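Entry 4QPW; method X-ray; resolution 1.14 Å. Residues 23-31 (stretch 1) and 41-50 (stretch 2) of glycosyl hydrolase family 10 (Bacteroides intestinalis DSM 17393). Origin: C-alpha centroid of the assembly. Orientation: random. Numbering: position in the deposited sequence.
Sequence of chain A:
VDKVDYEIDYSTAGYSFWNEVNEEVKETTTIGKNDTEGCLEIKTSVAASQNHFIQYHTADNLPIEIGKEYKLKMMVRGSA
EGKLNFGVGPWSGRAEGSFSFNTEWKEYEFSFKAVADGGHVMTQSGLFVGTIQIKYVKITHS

Stretch 1 (23-31) EEVKETTTI
Stretch 2 (41-50) EIKTSVAASQ

Strands 29-31 and 41-44 run antiparallel, with axes 4.8 Å apart at 178°. Their phi/psi values are extended, from -116 to -137° and 111 to 141°. Thr30 and Lys43 form the hydrogen-bonded pair, CA to CA 5.2 Å. Thr30 N donates to Lys43 O at 2.9 Å, and Lys43 N to Thr30 O at 2.9 Å. Thr29 with Thr44 (CA to CA 4.5 Å) and Ile31 with Ile42 (CA to CA 4.6 Å) are non-hydrogen-bonded pairs. CA-H...O contacts accompany them; Thr29 CA lies 3.2 Å from Lys43 O. Ser45 N to Thr28 O, 3.1 Å, extends the ladder beyond the strands.

Side chains alternate. Thr29, Thr44, Ile31 and Ile42 share one face; Thr30 and Lys43 share the other. Ile31 is m,t, and Ile42 has chi1 m with chi2 off-well at 98°. Their apolar contact is Ile31 CG1 to Ile42 CG2, 4.1 Å. Thr29 is m, which lets OG1 donate to Val25 O at 2.8 Å and tie the strand to the segment before it. Thr44 is p; its CG2 lies 3.9 Å from Thr29 OG1. Thr30 is p, with OG1 3.7 Å from Lys43 CB. Lys43 is m,t,p with chi4 at 139°, and its end leads away.

Thr28 (phi/psi -111/10°) is p. Its OG1 lies 2.8 Å from the oxygen of water 2. That water donates to Thr29 OG1 (2.9 Å) and Val46 O (2.7 Å). Val46 is t, its CB 3.7 Å from Thr28 OG1. Val25 is m and packs CG1 on Ala48 CB at 4.1 Å.

Glu24 is t,t with chi3 73°. This extended chain reaches Ser49 with both carboxylate oxygens: Ser49 N donates to Glu24 OE1 at 2.8 Å, and Ser49 OG, with chi1 p, to Glu24 OE2 at 2.6 Å.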

ATOM      1  N   GLU A  23      10.058  -7.160  15.021  1.00 13.16           N
ATOM      2  CA  GLU A  23       9.838  -7.709  16.380  1.00 13.20           C
ATOM      3  C   GLU A  23       9.560  -6.680  17.449  1.00 11.87           C
ATOM      4  O   GLU A  23       8.840  -7.016  18.394  1.00 13.27           O
ATOM      5  CB  GLU A  23      11.018  -8.608  16.805  1.00 16.26           C
ATOM      6  CG  GLU A  23      11.028  -9.875  15.955  1.00 21.21           C
ATOM      7  CD  GLU A  23      12.106 -10.858  16.377  1.00 36.43           C
ATOM      8  OE1 GLU A  23      13.210 -10.741  15.801  1.00 47.26           O
ATOM      9  OE2 GLU A  23      11.833 -11.669  17.305  1.00 47.06           O
ATOM     10  N   GLU A  24      10.047  -5.484  17.255  1.00 11.39           N
ATOM     11  CA  GLU A  24       9.797  -4.416  18.178  1.00 12.34           C
ATOM     12  C   GLU A  24       8.353  -4.246  18.515  1.00 12.63           C
ATOM     13  O   GLU A  24       7.969  -3.837  19.619  1.00 13.17           O
ATOM     14  CB  GLU A  24      10.367  -3.085  17.647  1.00 12.49           C
ATOM     15  CG  GLU A  24      10.337  -1.920  18.601  1.00 13.74           C
ATOM     16  CD  GLU A  24      10.630  -0.619  17.964  1.00 15.51           C
ATOM     17  OE1 GLU A  24       9.755  -0.073  17.192  1.00 17.15           O
ATOM     18  OE2 GLU A  24      11.801  -0.141  17.873  1.00 20.38           O
ATOM     19  N   VAL A  25       7.431  -4.410  17.498  1.00 11.47           N
ATOM     20  CA  VAL A  25       6.042  -4.077  17.578  1.00 11.68           C
ATOM     21  C   VAL A  25       5.164  -5.245  17.218  1.00 11.13           C
ATOM     22  O   VAL A  25       3.971  -5.100  16.868  1.00 12.48           O
ATOM     23  CB  VAL A  25       5.635  -2.793  16.804  1.00 12.26           C
ATOM     24  CG1 VAL A  25       6.226  -1.553  17.453  1.00 13.66           C
ATOM     25  CG2 VAL A  25       6.023  -2.921  15.354  1.00 12.92           C
ATOM     26  N   LYS A  26       5.680  -6.460  17.348  1.00 12.24           N
ATOM     27  CA  LYS A  26       4.923  -7.634  16.980  1.00 13.30           C
ATOM     28  C   LYS A  26       3.679  -7.834  17.741  1.00 13.06           C
ATOM     29  O   LYS A  26       2.677  -8.332  17.185  1.00 15.92           O
ATOM     30  CB  LYS A  26       5.817  -8.922  17.190  1.00 19.03           C
ATOM     31  CG  LYS A  26       5.148 -10.284  17.089  1.00 23.02           C
ATOM     32  CD  LYS A  26       6.082 -11.429  17.599  1.00 28.99           C
ATOM     33  CE  LYS A  26       5.295 -12.742  17.519  1.00 38.08           C
ATOM     34  NZ  LYS A  26       6.275 -13.866  17.663  1.00 48.89           N
ATOM     35  N   GLU A  27       3.639  -7.529  19.041  1.00 13.16           N
ATOM     36  CA  GLU A  27       2.488  -7.767  19.835  1.00 14.12           C
ATOM     37  C   GLU A  27       1.312  -6.860  19.597  1.00 13.98           C
ATOM     38  O   GLU A  27       0.201  -7.237  19.912  1.00 16.82           O
ATOM     39  CB  GLU A  27       2.839  -7.802  21.312  1.00 14.94           C
ATOM     40  CG  GLU A  27       3.823  -8.856  21.764  1.00 17.40           C
ATOM     41  CD  GLU A  27       3.388 -10.242  21.402  1.00 20.06           C
ATOM     42  OE1 GLU A  27       2.164 -10.499  21.757  1.00 27.68           O
ATOM     43  OE2 GLU A  27       4.174 -11.032  20.798  1.00 22.25           O
ATOM     44  N   THR A  28       1.589  -5.667  19.126  1.00 12.84           N
ATOM     45  CA  THR A  28       0.645  -4.593  19.077  1.00 13.17           C
ATOM     46  C   THR A  28       0.215  -4.226  17.612  1.00 12.89           C
ATOM     47  O   THR A  28      -0.450  -3.213  17.428  1.00 13.32           O
ATOM     48  CB  THR A  28       1.189  -3.379  19.829  1.00 13.19           C
ATOM     49  OG1 THR A  28       2.485  -3.125  19.411  1.00 14.47           O
ATOM     50  CG2 THR A  28       1.184  -3.647  21.357  1.00 14.04           C
ATOM     51  N   THR A  29       0.597  -5.067  16.664  1.00 12.63           N
ATOM     52  CA  THR A  29       0.372  -4.803  15.197  1.00 11.59           C
ATOM     53  C   THR A  29      -0.301  -6.001  14.631  1.00 11.71           C
ATOM     54  O   THR A  29       0.088  -7.161  14.871  1.00 13.01           O
ATOM     55  CB  THR A  29       1.691  -4.576  14.557  1.00 11.32           C
ATOM     56  OG1 THR A  29       2.427  -3.515  15.190  1.00 12.18           O
ATOM     57  CG2 THR A  29       1.500  -4.232  13.059  1.00 12.41           C
ATOM     58  N   THR A  30      -1.280  -5.761  13.719  1.00 11.79           N
ATOM     59  CA  THR A  30      -1.869  -6.804  12.915  1.00 11.95           C
ATOM     60  C   THR A  30      -2.019  -6.327  11.478  1.00 11.17           C
ATOM     61  O   THR A  30      -2.327  -5.163  11.220  1.00 11.99           O
ATOM     62  CB  THR A  30      -3.212  -7.294  13.410  1.00 14.83           C
ATOM     63  OG1 THR A  30      -4.089  -6.337  13.489  1.00 19.12           O
ATOM     64  CG2 THR A  30      -3.114  -7.758  14.830  1.00 17.62           C
ATOM     65  N   ILE A  31      -1.759  -7.209  10.537  1.00 11.09           N
ATOM     66  CA  ILE A  31      -1.969  -6.997   9.076  1.00 10.48           C
ATOM     67  C   ILE A  31      -2.800  -8.128   8.507  1.00 11.04           C
ATOM     68  O   ILE A  31      -2.415  -9.321   8.654  1.00 13.47           O
ATOM     69  CB  ILE A  31      -0.629  -6.919   8.333  1.00 11.08           C
ATOM     70  CG1 ILE A  31       0.260  -5.820   8.848  1.00 11.50           C
ATOM     71  CG2 ILE A  31      -0.853  -6.803   6.835  1.00 11.98           C
ATOM     72  CD1 ILE A  31       1.642  -5.826   8.277  1.00 11.98           C
ATOM     73  N   GLU A  41      -6.429  -4.384   6.238  1.00  9.30           N
ATOM     74  CA  GLU A  41      -6.383  -3.570   7.435  1.00  9.65           C
ATOM     75  C   GLU A  41      -5.049  -3.745   8.146  1.00  9.51           C
ATOM     76  O   GLU A  41      -4.588  -4.864   8.373  1.00 10.37           O
ATOM     77  CB  GLU A  41      -7.552  -3.964   8.335  1.00 11.62           C
ATOM     78  CG  GLU A  41      -7.684  -3.174   9.617  1.00 14.18           C
ATOM     79  CD  GLU A  41      -9.064  -3.307  10.298  1.00 17.79           C
ATOM     80  OE1 GLU A  41      -9.010  -3.816  11.465  1.00 28.13           O
ATOM     81  OE2 GLU A  41     -10.068  -2.889   9.816  1.00 18.37           O
ATOM     82  N   ILE A  42      -4.466  -2.636   8.523  1.00  9.78           N
ATOM     83  CA  ILE A  42      -3.180  -2.581   9.268  1.00 10.31           C
ATOM     84  C   ILE A  42      -3.515  -1.836  10.578  1.00 10.32           C
ATOM     85  O   ILE A  42      -3.837  -0.616  10.546  1.00 11.50           O
ATOM     86  CB  ILE A  42      -2.079  -1.921   8.516  1.00 10.00           C
ATOM     87  CG1 ILE A  42      -1.884  -2.641   7.142  1.00 10.20           C
ATOM     88  CG2 ILE A  42      -0.801  -1.874   9.353  1.00 11.50           C
ATOM     89  CD1 ILE A  42      -2.569  -1.945   5.964  1.00 11.10           C
ATOM     90  N   LYS A  43      -3.485  -2.547  11.707  1.00 11.05           N
ATOM     91  CA  LYS A  43      -3.840  -1.959  12.999  1.00 12.26           C
ATOM     92  C   LYS A  43      -2.668  -1.945  13.925  1.00 11.90           C
ATOM     93  O   LYS A  43      -2.004  -2.969  14.106  1.00 12.97           O
ATOM     94  CB  LYS A  43      -4.932  -2.738  13.630  1.00 14.96           C
ATOM     95  CG  LYS A  43      -6.247  -2.578  13.086  1.00 25.80           C
ATOM     96  CD  LYS A  43      -7.275  -3.082  14.127  1.00 36.51           C
ATOM     97  CE  LYS A  43      -6.983  -2.435  15.463  1.00 39.99           C
ATOM     98  NZ  LYS A  43      -8.216  -2.020  16.181  1.00 51.17           N
ATOM     99  N   THR A  44      -2.438  -0.806  14.542  1.00 12.03           N
ATOM    100  CA  THR A  44      -1.281  -0.574  15.436  1.00 12.20           C
ATOM    101  C   THR A  44      -1.759   0.132  16.663  1.00 12.95           C
ATOM    102  O   THR A  44      -2.612   1.035  16.636  1.00 14.24           O
ATOM    103  CB  THR A  44      -0.239   0.244  14.855  1.00 13.29           C
ATOM    104  OG1 THR A  44      -0.853   1.445  14.339  1.00 13.93           O
ATOM    105  CG2 THR A  44       0.492  -0.455  13.744  1.00 13.89           C
ATOM    106  N   SER A  45      -1.225  -0.283  17.852  1.00 13.99           N
ATOM    107  CA  SER A  45      -1.468   0.510  19.116  1.00 14.75           C
ATOM    108  C   SER A  45      -0.237   1.130  19.591  1.00 14.91           C
ATOM    109  O   SER A  45      -0.328   2.009  20.533  1.00 17.37           O
ATOM    110  CB  SER A  45      -2.174  -0.331  20.164  1.00 15.81           C
ATOM    111  OG  SER A  45      -1.344  -1.365  20.576  1.00 17.15           O
ATOM    112  N   VAL A  46       0.929   0.867  19.080  1.00 14.65           N
ATOM    113  CA  VAL A  46       2.231   1.425  19.496  1.00 15.11           C
ATOM    114  C   VAL A  46       3.001   1.809  18.251  1.00 14.44           C
ATOM    115  O   VAL A  46       3.246   0.923  17.357  1.00 15.48           O
ATOM    116  CB  VAL A  46       3.079   0.430  20.376  1.00 15.54           C
ATOM    117  CG1 VAL A  46       4.401   1.056  20.723  1.00 15.62           C
ATOM    118  CG2 VAL A  46       2.308   0.010  21.606  1.00 17.32           C
ATOM    119  N   ALA A  47       3.475   3.017  18.118  1.00 15.10           N
ATOM    120  CA  ALA A  47       4.314   3.400  16.971  1.00 15.49           C
ATOM    121  C   ALA A  47       5.591   2.670  16.990  1.00 14.73           C
ATOM    122  O   ALA A  47       6.250   2.511  18.117  1.00 15.86           O
ATOM    123  CB  ALA A  47       4.575   4.891  17.001  1.00 17.21           C
ATOM    124  N   ALA A  48       6.107   2.198  15.895  1.00 14.24           N
ATOM    125  CA  ALA A  48       7.423   1.651  15.820  1.00 14.04           C
ATOM    126  C   ALA A  48       8.449   2.795  15.865  1.00 14.76           C
ATOM    127  O   ALA A  48       8.127   3.939  15.576  1.00 16.41           O
ATOM    128  CB  ALA A  48       7.593   0.859  14.495  1.00 13.69           C
ATOM    129  N   SER A  49       9.713   2.452  16.048  1.00 15.52           N
ATOM    130  CA  SER A  49      10.778   3.490  16.050  1.00 15.56           C
ATOM    131  C   SER A  49      11.161   3.933  14.699  1.00 16.31           C
ATOM    132  O   SER A  49      11.820   4.998  14.534  1.00 17.94           O
ATOM    133  CB  SER A  49      12.028   2.932  16.838  1.00 17.34           C
ATOM    134  OG  SER A  49      12.475   1.781  16.272  1.00 19.21           O
ATOM    135  N   GLN A  50      10.892   3.118  13.651  1.00 14.90           N
ATOM    136  CA  GLN A  50      11.165   3.468  12.264  1.00 15.20           C
ATOM    137  C   GLN A  50       9.910   3.173  11.426  1.00 14.00           C
ATOM    138  O   GLN A  50       9.255   2.152  11.607  1.00 13.67           O
ATOM    139  CB  GLN A  50      12.364   2.712  11.688  1.00 16.75           C
ATOM    140  CG  GLN A  50      13.634   2.761  12.595  1.00 20.75           C
ATOM    141  CD  GLN A  50      14.950   2.711  11.845  1.00 34.55           C
ATOM    142  OE1 GLN A  50      15.101   3.265  10.734  1.00 42.77           O
ATOM    143  NE2 GLN A  50      15.926   1.976  12.426  1.00 43.80           N
TER
HETATM  144  O   HOH W   1       8.346   1.251  19.362  1.00 19.29           O
HETATM  145  O   HOH W   2       2.021  -1.476  17.198  1.00 14.43           O
HETATM  146  O   HOH W   3      -5.316  -5.801  11.073  1.00 21.95           O
HETATM  147  O   HOH W   4      -3.271  -4.717  16.432  1.00 34.57           O